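Local coordinates for inorganic pyrophosphatase (PDB 3TR4), which hydrolyses inorganic pyrophosphate to two phosphate ions, a magnesium-dependent reaction of central intermediary metabolism, at the interface of chains A and B. Sequence-based numbering; all coordinates share one arbitrary frame. Chains: chain A/B, Inorganic pyrophosphatase.

The interface of chains A and B. Residues chain A 30, 32, 43, 46; chain B 77-81, 87, 111.
A:Phe46 of one subunit pushes its ring into a socket on its neighbour built from B:Thr77, B:Pro78, B:Val81, B:Met87 and B:Pro111. This is an apolar subunit interface of a family I (soluble) inorganic pyrophosphatase, a homohexamer. Chain A contributes the neighbouring strands 30-35 and 40-46; chain B answers mainly with the loop 77-81, backed by strands 86-99 and 106-111. The A–B interface as a whole, of which this patch is a part, is not an exact two-fold.

Packing is tight around A:Phe46, which hides 78 Å² against chain B. B:Pro78 lies across one face of the phenyl ring, its CD over the ring centre and 3.9 Å from the A:Phe46 centroid, a CH-pi contact. On the same face, over the rim at the tip, sits the methyl of B:Thr77, with CG2 3.6 Å from A:Phe46 CZ. B:Pro111 comes in obliquely at the rim, from the B:Pro78 side, with CG 3.5 Å from A:Phe46 CE1. B:Val81 CG2 and the selenomethionine methyl CE of B:Met87 lie beyond the ring tip; B:Met87 gets there by a bend at its last torsion (chi3 -58°), which folds the methyl back toward the ring.

The loop is braced from within. The hydroxyl of B:Thr77 is flanked by both its backbone N and its carbonyl carbon (chi1 59°), and OG1 hydrogen-bonds the carbonyl O of B:Val79 at 2.7 Å, approaching from above the carbonyl plane. The same rotamer turns CG2 toward the phenyl ring.

A second close contact joins A:Val43 and B:Met87, which extend in parallel, with A:Val43 CG2 3.7 Å from B:Met87 CB. The fit is looser at A:Tyr32, which merely brushes B:Val81: its phenol OH stops 3.7 Å from B:Val81 CA, and the tyrosine hides 5 Å² here. A:Val30 and B:Val79 pass antiparallel, but their methyls are modelled too close together, and the detail of that contact is doubtful. No polar atom of one side bonds the other within this patch.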
loop_
_atom_site.group_PDB
_atom_site.type_symbol
_atom_site.label_atom_id
_atom_site.label_comp_id
_atom_site.label_asym_id
_atom_site.label_seq_id
_atom_site.Cartn_x
_atom_site.Cartn_y
_atom_site.Cartn_z
ATOM N N VAL A 30 -11.388 -9.110 4.501
ATOM C CA VAL A 30 -12.678 -9.266 3.848
ATOM C C VAL A 30 -12.595 -10.601 3.137
ATOM O O VAL A 30 -11.697 -10.810 2.326
ATOM C CB VAL A 30 -12.936 -8.215 2.759
ATOM C CG1 VAL A 30 -14.400 -8.253 2.338
ATOM C CG2 VAL A 30 -12.556 -6.841 3.230
ATOM N N TYR A 32 -13.915 -12.777 0.379
ATOM C CA TYR A 32 -14.732 -12.787 -0.829
ATOM C C TYR A 32 -15.123 -14.205 -1.215
ATOM O O TYR A 32 -14.447 -15.171 -0.861
ATOM C CB TYR A 32 -14.000 -12.130 -2.000
ATOM C CG TYR A 32 -13.633 -10.687 -1.769
ATOM C CD1 TYR A 32 -14.615 -9.728 -1.561
ATOM C CD2 TYR A 32 -12.308 -10.279 -1.770
ATOM C CE1 TYR A 32 -14.287 -8.404 -1.357
ATOM C CE2 TYR A 32 -11.968 -8.954 -1.564
ATOM C CZ TYR A 32 -12.962 -8.021 -1.360
ATOM O OH TYR A 32 -12.634 -6.702 -1.155
ATOM N N VAL A 43 -18.975 -10.292 -1.206
ATOM C CA VAL A 43 -18.505 -10.363 0.169
ATOM C C VAL A 43 -19.194 -11.519 0.876
ATOM O O VAL A 43 -20.420 -11.608 0.888
ATOM C CB VAL A 43 -18.791 -9.064 0.940
ATOM C CG1 VAL A 43 -18.446 -9.231 2.412
ATOM C CG2 VAL A 43 -18.012 -7.906 0.330
ATOM N N PHE A 46 -16.689 -10.416 6.917
ATOM C CA PHE A 46 -15.485 -9.767 7.407
ATOM C C PHE A 46 -14.915 -10.602 8.553
ATOM O O PHE A 46 -15.636 -10.985 9.470
ATOM C CB PHE A 46 -15.804 -8.336 7.846
ATOM C CG PHE A 46 -16.242 -7.446 6.709
ATOM C CD1 PHE A 46 -17.582 -7.320 6.385
ATOM C CD2 PHE A 46 -15.306 -6.769 5.942
ATOM C CE1 PHE A 46 -17.985 -6.522 5.326
ATOM C CE2 PHE A 46 -15.701 -5.968 4.882
ATOM C CZ PHE A 46 -17.040 -5.844 4.574
ATOM N N THR B 77 -17.832 -0.201 6.461
ATOM C CA THR B 77 -17.317 -1.540 6.701
ATOM C C THR B 77 -16.046 -1.451 7.532
ATOM O O THR B 77 -15.428 -0.385 7.609
ATOM C CB THR B 77 -16.978 -2.254 5.382
ATOM O OG1 THR B 77 -16.008 -1.488 4.659
ATOM C CG2 THR B 77 -18.221 -2.416 4.521
ATOM N N PRO B 78 -15.652 -2.569 8.158
ATOM C CA PRO B 78 -14.414 -2.648 8.941
ATOM C C PRO B 78 -13.182 -2.356 8.085
ATOM O O PRO B 78 -12.258 -1.700 8.556
ATOM C CB PRO B 78 -14.397 -4.103 9.415
ATOM C CG PRO B 78 -15.832 -4.519 9.414
ATOM C CD PRO B 78 -16.446 -3.807 8.249
ATOM N N VAL B 79 -13.169 -2.843 6.847
ATOM C CA VAL B 79 -12.076 -2.551 5.922
ATOM C C VAL B 79 -12.608 -2.324 4.506
ATOM O O VAL B 79 -13.703 -2.781 4.173
ATOM C CB VAL B 79 -11.028 -3.677 5.913
ATOM C CG1 VAL B 79 -10.370 -3.802 7.276
ATOM C CG2 VAL B 79 -11.678 -4.980 5.519
ATOM N N PRO B 80 -11.833 -1.614 3.667
ATOM C CA PRO B 80 -12.313 -1.284 2.318
ATOM C C PRO B 80 -12.679 -2.529 1.503
ATOM O O PRO B 80 -12.063 -3.583 1.658
ATOM C CB PRO B 80 -11.117 -0.565 1.681
ATOM C CG PRO B 80 -10.300 -0.069 2.838
ATOM C CD PRO B 80 -10.475 -1.098 3.916
ATOM N N VAL B 81 -13.688 -2.396 0.647
ATOM C CA VAL B 81 -14.102 -3.473 -0.248
ATOM C C VAL B 81 -13.653 -3.155 -1.678
ATOM O O VAL B 81 -13.730 -2.006 -2.117
ATOM C CB VAL B 81 -15.636 -3.657 -0.226
ATOM C CG1 VAL B 81 -16.075 -4.663 -1.279
ATOM C CG2 VAL B 81 -16.109 -4.084 1.164
HETATM N N MSE B 87 -22.224 -6.913 -2.540
HETATM C CA MSE B 87 -22.401 -7.250 -1.133
HETATM C C MSE B 87 -23.829 -7.001 -0.668
HETATM O O MSE B 87 -24.551 -6.184 -1.242
HETATM C CB MSE B 87 -21.401 -6.488 -0.259
HETATM C CG MSE B 87 -21.521 -4.977 -0.323
HETATM SE SE MSE B 87 -20.076 -4.100 0.673
HETATM C CE MSE B 87 -20.396 -4.902 2.426
ATOM N N PRO B 111 -23.016 -3.833 6.422
ATOM C CA PRO B 111 -23.246 -5.197 5.932
ATOM C C PRO B 111 -24.325 -5.887 6.759
ATOM O O PRO B 111 -24.534 -5.508 7.915
ATOM C CB PRO B 111 -21.893 -5.885 6.161
ATOM C CG PRO B 111 -20.898 -4.767 6.268
ATOM C CD PRO B 111 -21.647 -3.652 6.935
#